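Local coordinates for protein glypican-1 (Homo sapiens, PDB 4YWT) that carries heparan sulfate chains at the cell surface, through which it binds alpha-4(V) collagen and takes part in Schwann cell myelination, at residues A[118-121]-A[122-126]; A[162-165]-A[166-170]; A[229-232]-A[233-236]; A[290-293]-A[294-297]; A[447-450]-A[451-454]. The protein carries 3 engineered substitutions. All coordinates share one frame; numbering follows the deposited sequence.

Contact 1: A[118-121]-A[122-126]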
loop_
_atom_site.group_PDB
_atom_site.type_symbol
_atom_site.label_atom_id
_atom_site.label_comp_id
_atom_site.label_asym_id
_atom_site.label_seq_id
_atom_site.Cartn_x
_atom_site.Cartn_y
_atom_site.Cartn_z
ATOM N N GLU A 118 7.467 -27.449 -5.074
ATOM C CA GLU A 118 6.747 -28.645 -5.507
ATOM C C GLU A 118 7.418 -29.325 -6.706
ATOM O O GLU A 118 7.555 -30.551 -6.734
ATOM C CB GLU A 118 5.293 -28.307 -5.846
ATOM C CG GLU A 118 4.395 -29.531 -5.967
ATOM C CD GLU A 118 2.965 -29.181 -6.331
ATOM O OE1 GLU A 118 2.672 -27.980 -6.516
ATOM O OE2 GLU A 118 2.132 -30.108 -6.425
ATOM N N ARG A 119 7.837 -28.534 -7.690
ATOM C CA ARG A 119 8.497 -29.078 -8.876
ATOM C C ARG A 119 9.831 -29.729 -8.526
ATOM O O ARG A 119 10.176 -30.792 -9.052
ATOM C CB ARG A 119 8.709 -27.987 -9.927
ATOM C CG ARG A 119 7.471 -27.670 -10.750
ATOM C CD ARG A 119 7.787 -26.706 -11.883
ATOM N NE ARG A 119 6.869 -25.570 -11.907
ATOM C CZ ARG A 119 7.165 -24.360 -11.443
ATOM N NH1 ARG A 119 8.361 -24.121 -10.920
ATOM N NH2 ARG A 119 6.267 -23.387 -11.506
ATOM N N THR A 120 10.578 -29.083 -7.636
ATOM C CA THR A 120 11.847 -29.620 -7.162
ATOM C C THR A 120 11.630 -30.961 -6.472
ATOM O O THR A 120 12.384 -31.915 -6.688
ATOM C CB THR A 120 12.549 -28.649 -6.194
ATOM O OG1 THR A 120 12.668 -27.361 -6.808
ATOM C CG2 THR A 120 13.933 -29.165 -5.825
ATOM N N LEU A 121 10.588 -31.027 -5.647
ATOM C CA LEU A 121 10.229 -32.274 -4.987
ATOM C C LEU A 121 9.920 -33.359 -6.016
ATOM O O LEU A 121 10.498 -34.444 -5.973
ATOM C CB LEU A 121 9.033 -32.068 -4.053
ATOM C CG LEU A 121 8.491 -33.306 -3.330
ATOM C CD1 LEU A 121 8.100 -32.952 -1.907
ATOM C CD2 LEU A 121 7.300 -33.899 -4.068
ATOM N N GLN A 122 9.012 -33.057 -6.940
ATOM C CA GLN A 122 8.607 -34.020 -7.962
ATOM C C GLN A 122 9.782 -34.508 -8.804
ATOM O O GLN A 122 9.791 -35.647 -9.268
ATOM C CB GLN A 122 7.542 -33.415 -8.877
ATOM C CG GLN A 122 6.197 -33.194 -8.216
ATOM C CD GLN A 122 5.178 -32.602 -9.169
ATOM O OE1 GLN A 122 3.977 -32.616 -8.900
ATOM N NE2 GLN A 122 5.654 -32.077 -10.292
ATOM N N ALA A 123 10.772 -33.645 -8.997
ATOM C CA ALA A 123 11.908 -33.985 -9.844
ATOM C C ALA A 123 12.987 -34.782 -9.106
ATOM O O ALA A 123 13.611 -35.670 -9.688
ATOM C CB ALA A 123 12.509 -32.725 -10.439
ATOM N N THR A 124 13.206 -34.469 -7.831
ATOM C CA THR A 124 14.330 -35.060 -7.104
ATOM C C THR A 124 13.957 -36.263 -6.232
ATOM O O THR A 124 14.767 -37.170 -6.049
ATOM C CB THR A 124 15.015 -34.014 -6.208
ATOM O OG1 THR A 124 14.079 -33.523 -5.241
ATOM C CG2 THR A 124 15.532 -32.855 -7.045
ATOM N N PHE A 125 12.740 -36.264 -5.695
ATOM C CA PHE A 125 12.306 -37.317 -4.772
ATOM C C PHE A 125 12.315 -38.755 -5.325
ATOM O O PHE A 125 12.704 -39.671 -4.601
ATOM C CB PHE A 125 10.906 -36.999 -4.238
ATOM C CG PHE A 125 10.911 -36.208 -2.960
ATOM C CD1 PHE A 125 11.798 -35.158 -2.782
ATOM C CD2 PHE A 125 10.031 -36.515 -1.935
ATOM C CE1 PHE A 125 11.808 -34.431 -1.606
ATOM C CE2 PHE A 125 10.036 -35.790 -0.757
ATOM C CZ PHE A 125 10.925 -34.746 -0.593
ATOM N N PRO A 126 11.878 -38.972 -6.584
ATOM C CA PRO A 126 11.910 -40.360 -7.069
ATOM C C PRO A 126 13.304 -40.985 -7.051
ATOM O O PRO A 126 13.430 -42.184 -6.813
ATOM C CB PRO A 126 11.390 -40.246 -8.510
ATOM C CG PRO A 126 11.491 -38.795 -8.857
ATOM C CD PRO A 126 11.259 -38.075 -7.574
HETATM O O HOH W 1 3.332 -32.692 -6.270
#
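Thr120 O is gripped twice by Thr124, by its backbone N at 2.9 Å and by its hydroxyl, OG1 lying 2.7 Å from Thr120 O. The two donors arrive from opposite faces of the carbonyl plane, and OG1 stands 36° out of that plane, not on a lone pair. A chi1 of 61° sets OG1 between the backbone N and the carbonyl carbon of Thr124, which aims the hydroxyl back at the preceding turn of the helix. Four residues apart in the same way, Leu121 lies over one face of the Phe125 ring: its CG is 3.6 Å from the ring centroid and almost straight above it, a centred CH-pi contact, while CD1 reaches toward CZ and CE2. Near the surface, Glu118 and Gln122 send out extended chains that cross at a slant, and one water spans their ends, donating to Glu118 OE2 (2.9 Å) and to Gln122 OE1 (2.7 Å). Their planes are 60° apart, and the water joins two acceptors that do not bond each other. Each has a second partner, Arg148 for Glu118 OE1 and Arg141 for Gln122 OE1. This is the last part of the long helix 70-129: Leu121 packs on Tyr133 of helix 131-134, Tyr144 of helix 137-152 and Leu320 of helix 316-328, and Phe125 meets Phe129 edge-to-face.

Contact 2: A[162-165]-A[166-170]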
loop_
_atom_site.group_PDB
_atom_site.type_symbol
_atom_site.label_atom_id
_atom_site.label_comp_id
_atom_site.label_asym_id
_atom_site.label_seq_id
_atom_site.Cartn_x
_atom_site.Cartn_y
_atom_site.Cartn_z
ATOM N N LEU A 162 -1.416 -30.650 8.653
ATOM C CA LEU A 162 -0.115 -31.302 8.698
ATOM C C LEU A 162 -0.155 -32.497 9.634
ATOM O O LEU A 162 0.455 -33.514 9.351
ATOM C CB LEU A 162 0.973 -30.318 9.156
ATOM C CG LEU A 162 1.344 -29.133 8.252
ATOM C CD1 LEU A 162 2.175 -28.099 9.011
ATOM C CD2 LEU A 162 2.085 -29.604 7.019
ATOM N N ALA A 163 -0.859 -32.369 10.757
ATOM C CA ALA A 163 -1.009 -33.488 11.684
ATOM C C ALA A 163 -1.642 -34.678 10.965
ATOM O O ALA A 163 -1.126 -35.801 11.008
ATOM C CB ALA A 163 -1.844 -33.082 12.888
ATOM N N GLU A 164 -2.754 -34.408 10.287
ATOM C CA GLU A 164 -3.444 -35.405 9.480
ATOM C C GLU A 164 -2.510 -35.986 8.421
ATOM O O GLU A 164 -2.393 -37.210 8.276
ATOM C CB GLU A 164 -4.677 -34.782 8.817
ATOM C CG GLU A 164 -5.405 -35.699 7.847
ATOM C CD GLU A 164 -6.215 -36.773 8.551
ATOM O OE1 GLU A 164 -6.433 -36.658 9.777
ATOM O OE2 GLU A 164 -6.634 -37.737 7.875
ATOM N N PHE A 165 -1.845 -35.087 7.697
ATOM C CA PHE A 165 -0.885 -35.447 6.659
ATOM C C PHE A 165 0.158 -36.448 7.148
ATOM O O PHE A 165 0.412 -37.459 6.497
ATOM C CB PHE A 165 -0.189 -34.187 6.131
ATOM C CG PHE A 165 1.086 -34.465 5.386
ATOM C CD1 PHE A 165 1.057 -34.936 4.084
ATOM C CD2 PHE A 165 2.316 -34.255 5.992
ATOM C CE1 PHE A 165 2.229 -35.193 3.400
ATOM C CE2 PHE A 165 3.491 -34.514 5.313
ATOM C CZ PHE A 165 3.448 -34.983 4.014
ATOM N N TRP A 166 0.750 -36.156 8.301
ATOM C CA TRP A 166 1.802 -36.981 8.875
ATOM C C TRP A 166 1.249 -38.300 9.384
ATOM O O TRP A 166 1.907 -39.334 9.269
ATOM C CB TRP A 166 2.516 -36.241 10.011
ATOM C CG TRP A 166 3.386 -35.121 9.538
ATOM C CD1 TRP A 166 3.250 -33.795 9.824
ATOM C CD2 TRP A 166 4.527 -35.230 8.680
ATOM N NE1 TRP A 166 4.235 -33.070 9.201
ATOM C CE2 TRP A 166 5.034 -33.929 8.492
ATOM C CE3 TRP A 166 5.171 -36.303 8.056
ATOM C CZ2 TRP A 166 6.154 -33.671 7.707
ATOM C CZ3 TRP A 166 6.282 -36.044 7.275
ATOM C CH2 TRP A 166 6.761 -34.739 7.108
ATOM N N ALA A 167 0.046 -38.264 9.950
ATOM C CA ALA A 167 -0.611 -39.493 10.383
ATOM C C ALA A 167 -0.779 -40.454 9.206
ATOM O O ALA A 167 -0.244 -41.576 9.211
ATOM C CB ALA A 167 -1.959 -39.182 11.014
ATOM N N ARG A 168 -1.506 -39.995 8.191
ATOM C CA ARG A 168 -1.792 -40.823 7.022
ATOM C C ARG A 168 -0.515 -41.257 6.304
ATOM O O ARG A 168 -0.405 -42.404 5.853
ATOM C CB ARG A 168 -2.712 -40.075 6.056
ATOM C CG ARG A 168 -3.990 -39.529 6.689
ATOM C CD ARG A 168 -4.957 -40.635 7.109
ATOM N NE ARG A 168 -4.623 -41.219 8.407
ATOM C CZ ARG A 168 -4.973 -40.695 9.578
ATOM N NH1 ARG A 168 -5.672 -39.571 9.623
ATOM N NH2 ARG A 168 -4.624 -41.299 10.706
ATOM N N LEU A 169 0.451 -40.346 6.209
ATOM C CA LEU A 169 1.715 -40.662 5.554
ATOM C C LEU A 169 2.473 -41.743 6.316
ATOM O O LEU A 169 3.078 -42.623 5.709
ATOM C CB LEU A 169 2.589 -39.416 5.414
ATOM C CG LEU A 169 3.874 -39.645 4.616
ATOM C CD1 LEU A 169 3.543 -40.074 3.193
ATOM C CD2 LEU A 169 4.753 -38.406 4.618
ATOM N N LEU A 170 2.439 -41.673 7.643
ATOM C CA LEU A 170 3.081 -42.690 8.467
ATOM C C LEU A 170 2.396 -44.035 8.263
ATOM O O LEU A 170 3.063 -45.067 8.141
ATOM C CB LEU A 170 3.057 -42.297 9.946
ATOM C CG LEU A 170 3.575 -43.355 10.925
ATOM C CD1 LEU A 170 5.019 -43.722 10.614
ATOM C CD2 LEU A 170 3.443 -42.872 12.360
#
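Glu164 and Arg168 form an i to i+4 salt bridge on helix 158-177, part of the predominantly helical glypican core, with Arg168 NH1 2.7 Å from Glu164 OE2 and an N-H...O angle of 152°. The geometry is uneven for the two partners. OE2 lies in the guanidinium plane, at its edge, whereas NH1 meets OE2 from above the carboxylate, 50° out of its plane. Bends on both chains bring the groups together: Glu164 turns at chi2, and Arg168 folds at chi2 and chi3 so that its CG and CD also pass close to OE2. Arg168 NE has a further carboxylate partner in Glu171, so the guanidinium is shared between two acids about two turns apart, Glu164 one turn before Arg168 and Glu171 one turn after it. Beneath the bridge the backbone bond from Arg168 N to Glu164 O is 2.9 Å long and nearly straight.

The other side of the helix is aromatic. Phe165 directs its edge at the face of the neighbouring Trp166 in a T-shaped pair, the centroid of the Phe165 ring 4.7 Å from that of the six-membered ring of Trp166 and the planes at 68°. Trp166 is covered further by Leu208 and Pro205 of helix 204-236 and meets the Phe201 ring, while Phe165 packs on Phe140 and Leu143 of helix 137-152. Trp166 NE1 is buried and has no polar partner in the model. Phe165 and Leu169 run alongside each other, Leu169 CD2 lying 3.7 Å from Phe165 CZ.

Contact 3: A[229-232]-A[233-236]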
loop_
_atom_site.group_PDB
_atom_site.type_symbol
_atom_site.label_atom_id
_atom_site.label_comp_id
_atom_site.label_asym_id
_atom_site.label_seq_id
_atom_site.Cartn_x
_atom_site.Cartn_y
_atom_site.Cartn_z
ATOM N N ALA A 229 -4.087 -1.296 1.005
ATOM C CA ALA A 229 -3.518 0.026 0.751
ATOM C C ALA A 229 -3.865 0.501 -0.660
ATOM O O ALA A 229 -4.283 1.653 -0.863
ATOM C CB ALA A 229 -2.012 0.008 0.949
ATOM N N SER A 230 -3.705 -0.399 -1.627
ATOM C CA SER A 230 -4.012 -0.082 -3.018
ATOM C C SER A 230 -5.469 0.353 -3.183
ATOM O O SER A 230 -5.752 1.400 -3.781
ATOM C CB SER A 230 -3.710 -1.284 -3.915
ATOM O OG SER A 230 -3.452 -0.874 -5.246
ATOM N N ASP A 231 -6.389 -0.445 -2.646
ATOM C CA ASP A 231 -7.814 -0.135 -2.746
ATOM C C ASP A 231 -8.167 1.179 -2.050
ATOM O O ASP A 231 -8.983 1.956 -2.549
ATOM C CB ASP A 231 -8.653 -1.274 -2.165
ATOM C CG ASP A 231 -8.726 -2.471 -3.090
ATOM O OD1 ASP A 231 -8.481 -2.300 -4.303
ATOM O OD2 ASP A 231 -9.029 -3.582 -2.607
ATOM N N VAL A 232 -7.549 1.418 -0.897
ATOM C CA VAL A 232 -7.770 2.647 -0.147
ATOM C C VAL A 232 -7.352 3.852 -0.973
ATOM O O VAL A 232 -8.107 4.813 -1.088
ATOM C CB VAL A 232 -7.002 2.652 1.193
ATOM C CG1 VAL A 232 -6.934 4.062 1.764
ATOM C CG2 VAL A 232 -7.660 1.706 2.187
ATOM N N VAL A 233 -6.159 3.799 -1.561
ATOM C CA VAL A 233 -5.705 4.900 -2.408
ATOM C C VAL A 233 -6.653 5.107 -3.592
ATOM O O VAL A 233 -7.082 6.237 -3.872
ATOM C CB VAL A 233 -4.277 4.659 -2.929
ATOM C CG1 VAL A 233 -3.886 5.737 -3.935
ATOM C CG2 VAL A 233 -3.296 4.622 -1.769
ATOM N N ARG A 234 -6.987 4.011 -4.270
ATOM C CA ARG A 234 -7.890 4.061 -5.419
ATOM C C ARG A 234 -9.240 4.700 -5.081
ATOM O O ARG A 234 -9.802 5.443 -5.885
ATOM C CB ARG A 234 -8.112 2.654 -5.981
ATOM C CG ARG A 234 -9.142 2.585 -7.100
ATOM C CD ARG A 234 -9.379 1.154 -7.559
ATOM N NE ARG A 234 -9.763 0.275 -6.457
ATOM C CZ ARG A 234 -11.003 0.151 -5.995
ATOM N NH1 ARG A 234 -11.990 0.851 -6.536
ATOM N NH2 ARG A 234 -11.256 -0.675 -4.989
ATOM N N LYS A 235 -9.750 4.413 -3.888
ATOM C CA LYS A 235 -11.058 4.915 -3.480
ATOM C C LYS A 235 -10.998 6.367 -3.011
ATOM O O LYS A 235 -11.879 7.168 -3.327
ATOM C CB LYS A 235 -11.639 4.026 -2.378
ATOM C CG LYS A 235 -12.110 2.672 -2.881
ATOM C CD LYS A 235 -12.389 1.714 -1.739
ATOM C CE LYS A 235 -12.820 0.353 -2.263
ATOM N NZ LYS A 235 -12.536 -0.739 -1.291
ATOM N N VAL A 236 -9.953 6.699 -2.259
ATOM C CA VAL A 236 -9.750 8.053 -1.757
ATOM C C VAL A 236 -9.529 9.030 -2.908
ATOM O O VAL A 236 -9.979 10.176 -2.855
ATOM C CB VAL A 236 -8.556 8.114 -0.779
ATOM C CG1 VAL A 236 -8.135 9.553 -0.513
ATOM C CG2 VAL A 236 -8.909 7.410 0.521
HETATM O O HOH W 2 -6.844 -0.740 -6.868
#
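Asp231 and Arg234 are joined, three residues apart on the last turns of helix 204-236 in the helical glypican core, by a salt bridge that is long: Asp231 OD1 to Arg234 NH2 measures 3.3 Å, a weak hydrogen bond although its N-H...O angle is 161°. The side chains run alongside, pointing the same way, with carboxylate and guanidinium planes almost perpendicular at 82°. Arg234 bends at chi3 (55°), which turns its guanidinium back toward Asp231. A water completes the link weakly, accepting from Arg234 NE and donating to Asp231 OD1.

Among the charged groups, Lys235 stays at a distance from the acid, its NZ 4.7 Å from Asp231 OD2, so any attraction there would be electrostatic without contact. Its extended chain instead passes over Asp231 O, with CG 3.2 Å from that oxygen.

The backbone bonds are those of a regular helix, Val233 N to Ala229 O at 2.9 Å being one.

Apolar packing occupies the other side. Val233 packs on Ser92 and Leu95 of helix 70-129 and on Trp289 and Trp392, and Val236 on Gln455 and Ile452 of helix 450-471. Within the helix, Val232 and Val236 lie side by side, and Val232 CG1 comes to 4.1 Å from Val236 CG2.

Contact 4: A[290-293]-A[294-297]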
loop_
_atom_site.group_PDB
_atom_site.type_symbol
_atom_site.label_atom_id
_atom_site.label_comp_id
_atom_site.label_asym_id
_atom_site.label_seq_id
_atom_site.Cartn_x
_atom_site.Cartn_y
_atom_site.Cartn_z
ATOM N N ARG A 290 -0.157 5.148 8.532
ATOM C CA ARG A 290 1.133 4.923 9.176
ATOM C C ARG A 290 1.135 3.643 10.004
ATOM O O ARG A 290 2.126 2.915 10.017
ATOM C CB ARG A 290 1.510 6.112 10.062
ATOM C CG ARG A 290 1.857 7.377 9.294
ATOM C CD ARG A 290 2.280 8.488 10.240
ATOM N NE ARG A 290 2.466 9.759 9.548
ATOM C CZ ARG A 290 3.607 10.148 8.989
ATOM N NH1 ARG A 290 4.672 9.360 9.032
ATOM N NH2 ARG A 290 3.683 11.325 8.382
ATOM N N ASN A 291 0.032 3.377 10.700
ATOM C CA ASN A 291 -0.097 2.146 11.474
ATOM C C ASN A 291 0.001 0.913 10.582
ATOM O O ASN A 291 0.778 -0.018 10.856
ATOM C CB ASN A 291 -1.421 2.125 12.242
ATOM C CG ASN A 291 -1.409 3.037 13.453
ATOM O OD1 ASN A 291 -0.355 3.317 14.023
ATOM N ND2 ASN A 291 -2.588 3.502 13.854
ATOM N N LEU A 292 -0.790 0.918 9.513
ATOM C CA LEU A 292 -0.798 -0.189 8.570
ATOM C C LEU A 292 0.582 -0.417 7.980
ATOM O O LEU A 292 1.083 -1.538 7.991
ATOM C CB LEU A 292 -1.800 0.052 7.440
ATOM C CG LEU A 292 -1.927 -1.167 6.526
ATOM C CD1 LEU A 292 -2.503 -2.332 7.310
ATOM C CD2 LEU A 292 -2.773 -0.872 5.298
ATOM N N LEU A 293 1.197 0.647 7.470
ATOM C CA LEU A 293 2.506 0.518 6.836
ATOM C C LEU A 293 3.572 0.074 7.836
ATOM O O LEU A 293 4.500 -0.652 7.478
ATOM C CB LEU A 293 2.917 1.831 6.168
ATOM C CG LEU A 293 2.543 1.963 4.688
ATOM C CD1 LEU A 293 1.036 2.027 4.501
ATOM C CD2 LEU A 293 3.213 3.182 4.075
ATOM N N ASP A 294 3.430 0.498 9.089
ATOM C CA ASP A 294 4.334 0.059 10.147
ATOM C C ASP A 294 4.215 -1.442 10.385
ATOM O O ASP A 294 5.224 -2.153 10.437
ATOM C CB ASP A 294 4.059 0.815 11.447
ATOM C CG ASP A 294 5.017 1.970 11.664
ATOM O OD1 ASP A 294 5.571 2.483 10.668
ATOM O OD2 ASP A 294 5.218 2.363 12.833
ATOM N N SER A 295 2.982 -1.925 10.522
ATOM C CA SER A 295 2.769 -3.353 10.751
ATOM C C SER A 295 3.186 -4.175 9.529
ATOM O O SER A 295 3.581 -5.334 9.654
ATOM C CB SER A 295 1.305 -3.631 11.111
ATOM O OG SER A 295 0.455 -3.476 9.989
ATOM N N MET A 296 3.111 -3.561 8.352
ATOM C CA MET A 296 3.492 -4.224 7.111
ATOM C C MET A 296 5.008 -4.319 6.980
ATOM O O MET A 296 5.534 -5.301 6.459
ATOM C CB MET A 296 2.904 -3.489 5.906
ATOM C CG MET A 296 1.470 -3.879 5.590
ATOM S SD MET A 296 0.928 -3.320 3.963
ATOM C CE MET A 296 1.081 -1.549 4.144
ATOM N N VAL A 297 5.708 -3.291 7.448
ATOM C CA VAL A 297 7.161 -3.341 7.505
ATOM C C VAL A 297 7.581 -4.394 8.523
ATOM O O VAL A 297 8.499 -5.179 8.282
ATOM C CB VAL A 297 7.771 -1.972 7.873
ATOM C CG1 VAL A 297 9.228 -2.120 8.287
ATOM C CG2 VAL A 297 7.642 -1.002 6.707
HETATM O O HOH W 3 2.003 2.028 14.005
#
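Arg290 O accepts the backbone N of Asp294 at 2.9 Å, an ordinary bond of helix 286-299 in the helical glypican core. The Arg290 side chain leads away from this turn, its NE bridging to Asp286 and the chain packing on Gln389 and Asp390. Next, Asn291 faces Asp294 across a water, which donates to Asn291 OD1 at 2.7 Å and only weakly to Asp294 OD2 at 3.4 Å; Asn291 ND2 bonds to Glu288. Leu292 follows, and its carbonyl is gripped twice, by Met296 N and by Ser295 OG, the hydroxyl lying 2.9 Å from Leu292 O. Placed between the backbone N and the carbonyl carbon by a chi1 of 72°, Ser295 OG folds back onto the helix and is satisfied there. The Leu292 side chain turns to helix 450-471, packing on Leu459, Met462 and Thr463, and its CG lies 3.9 Å from Met296 CE.

Leu293 brings its own branch to the same methyl from the neighbouring position, and also packs on Val388 and Gln389. Met296 bends at chi3 (-62°), which swings its terminal methyl back against both leucines. The tighter of these contacts is with the second leucine, Leu293 CD1 lying 3.6 Å from Met296 CE.

Contact 5: A[447-450]-A[451-454]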
loop_
_atom_site.group_PDB
_atom_site.type_symbol
_atom_site.label_atom_id
_atom_site.label_comp_id
_atom_site.label_asym_id
_atom_site.label_seq_id
_atom_site.Cartn_x
_atom_site.Cartn_y
_atom_site.Cartn_z
ATOM N N LYS A 447 -18.227 17.925 9.522
ATOM C CA LYS A 447 -18.725 17.188 8.364
ATOM C C LYS A 447 -17.617 16.422 7.641
ATOM O O LYS A 447 -17.188 16.824 6.558
ATOM C CB LYS A 447 -19.416 18.142 7.388
ATOM N N PRO A 448 -17.152 15.311 8.235
ATOM C CA PRO A 448 -16.119 14.502 7.578
ATOM C C PRO A 448 -16.675 13.724 6.390
ATOM O O PRO A 448 -17.870 13.437 6.345
ATOM C CB PRO A 448 -15.662 13.550 8.687
ATOM C CG PRO A 448 -16.842 13.429 9.577
ATOM C CD PRO A 448 -17.523 14.767 9.553
ATOM N N ASP A 449 -15.809 13.396 5.437
ATOM C CA ASP A 449 -16.211 12.612 4.276
ATOM C C ASP A 449 -16.375 11.140 4.656
ATOM O O ASP A 449 -15.545 10.583 5.375
ATOM C CB ASP A 449 -15.190 12.765 3.150
ATOM C CG ASP A 449 -15.610 12.056 1.882
ATOM O OD1 ASP A 449 -15.024 10.999 1.570
ATOM O OD2 ASP A 449 -16.528 12.552 1.196
ATOM N N MET A 450 -17.445 10.518 4.172
ATOM C CA MET A 450 -17.768 9.142 4.542
ATOM C C MET A 450 -16.796 8.125 3.950
ATOM O O MET A 450 -16.393 7.169 4.625
ATOM C CB MET A 450 -19.197 8.803 4.118
ATOM C CG MET A 450 -20.246 9.016 5.206
ATOM S SD MET A 450 -19.982 7.997 6.674
ATOM C CE MET A 450 -19.190 9.160 7.784
ATOM N N THR A 451 -16.431 8.331 2.687
ATOM C CA THR A 451 -15.498 7.445 1.999
ATOM C C THR A 451 -14.197 7.322 2.785
ATOM O O THR A 451 -13.720 6.214 3.057
ATOM C CB THR A 451 -15.190 7.946 0.575
ATOM O OG1 THR A 451 -16.416 8.194 -0.125
ATOM C CG2 THR A 451 -14.368 6.918 -0.190
ATOM N N ILE A 452 -13.645 8.472 3.162
ATOM C CA ILE A 452 -12.429 8.532 3.963
ATOM C C ILE A 452 -12.567 7.721 5.248
ATOM O O ILE A 452 -11.676 6.950 5.601
ATOM C CB ILE A 452 -12.065 9.986 4.325
ATOM C CG1 ILE A 452 -11.887 10.828 3.059
ATOM C CG2 ILE A 452 -10.813 10.024 5.190
ATOM C CD1 ILE A 452 -10.804 10.323 2.133
ATOM N N ARG A 453 -13.692 7.893 5.934
ATOM C CA ARG A 453 -13.952 7.176 7.179
ATOM C C ARG A 453 -13.967 5.660 6.977
ATOM O O ARG A 453 -13.353 4.910 7.751
ATOM C CB ARG A 453 -15.276 7.643 7.789
ATOM C CG ARG A 453 -15.106 8.758 8.803
ATOM C CD ARG A 453 -14.186 8.299 9.920
ATOM N NE ARG A 453 -13.588 9.407 10.656
ATOM C CZ ARG A 453 -12.660 9.257 11.594
ATOM N NH1 ARG A 453 -12.226 8.043 11.908
ATOM N NH2 ARG A 453 -12.163 10.316 12.219
ATOM N N GLN A 454 -14.661 5.216 5.934
ATOM C CA GLN A 454 -14.707 3.793 5.602
ATOM C C GLN A 454 -13.307 3.242 5.312
ATOM O O GLN A 454 -12.937 2.157 5.786
ATOM C CB GLN A 454 -15.634 3.555 4.408
ATOM C CG GLN A 454 -17.101 3.810 4.717
ATOM C CD GLN A 454 -17.991 3.700 3.495
ATOM O OE1 GLN A 454 -17.508 3.549 2.372
ATOM N NE2 GLN A 454 -19.300 3.773 3.708
HETATM O O HOH W 4 -16.517 11.376 -0.989
#
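Asp449 caps the start of helix 450-471: its OD1 accepts Ile452 N at 3.3 Å with an N-H...O angle of 161°. This is an N-cap, the side chain taking up a first-turn N-H that has no carbonyl of a preceding turn. The donor comes from the anti side of the carboxylate, 22° out of its plane. With CG anti to the backbone N (chi1 -176°), the carboxylate reaches forward over the helix end.

A water donates to Asp449 OD2 at 2.5 Å and lies 3.3 Å from Thr451 OG1, and the Asp449 and Thr451 side chains run alongside, OD1 coming 3.2 Å from Thr451 CB. In the main chain, Arg453 N reaches Asp449 O weakly at 3.3 Å, and Gln454 N bonds to Met450 O at 2.9 Å.

Carbon contacts back up the cap. The Ile452 side chain crosses that of Asp449 at about a right angle, its CG1 3.8 Å from Asp449 CB, and Ile452 also packs on Val239 and Leu285.

Asp449 N donates to Asn281 OD1, so the capping residue is also held through its backbone. A carboxylate at this end faces the positive pole of the helix dipole, which would probably favour its charged form.

All five contacts are short-range pairings along or at the start of a helix. Contacts 1 and 2 lie on the same side of the chain's centre, about 19 Å apart between centres; both pack against Leu320 of helix 316-328. Contacts 3, 4 and 5 form a second group, contact 3 lying about 15 Å from contact 4 and 13 Å from contact 5 between centres. Contacts 3 and 5 touch, Val236 CG2 lying 3.8 Å from Ile452 CD1. Contacts 1 and 5 are about 52 Å apart between centres. The Arg290 side chain of contact 4 is about 8 Å from a calcium ion, and Arg119 of contact 1 about 4 Å from a glycan sugar.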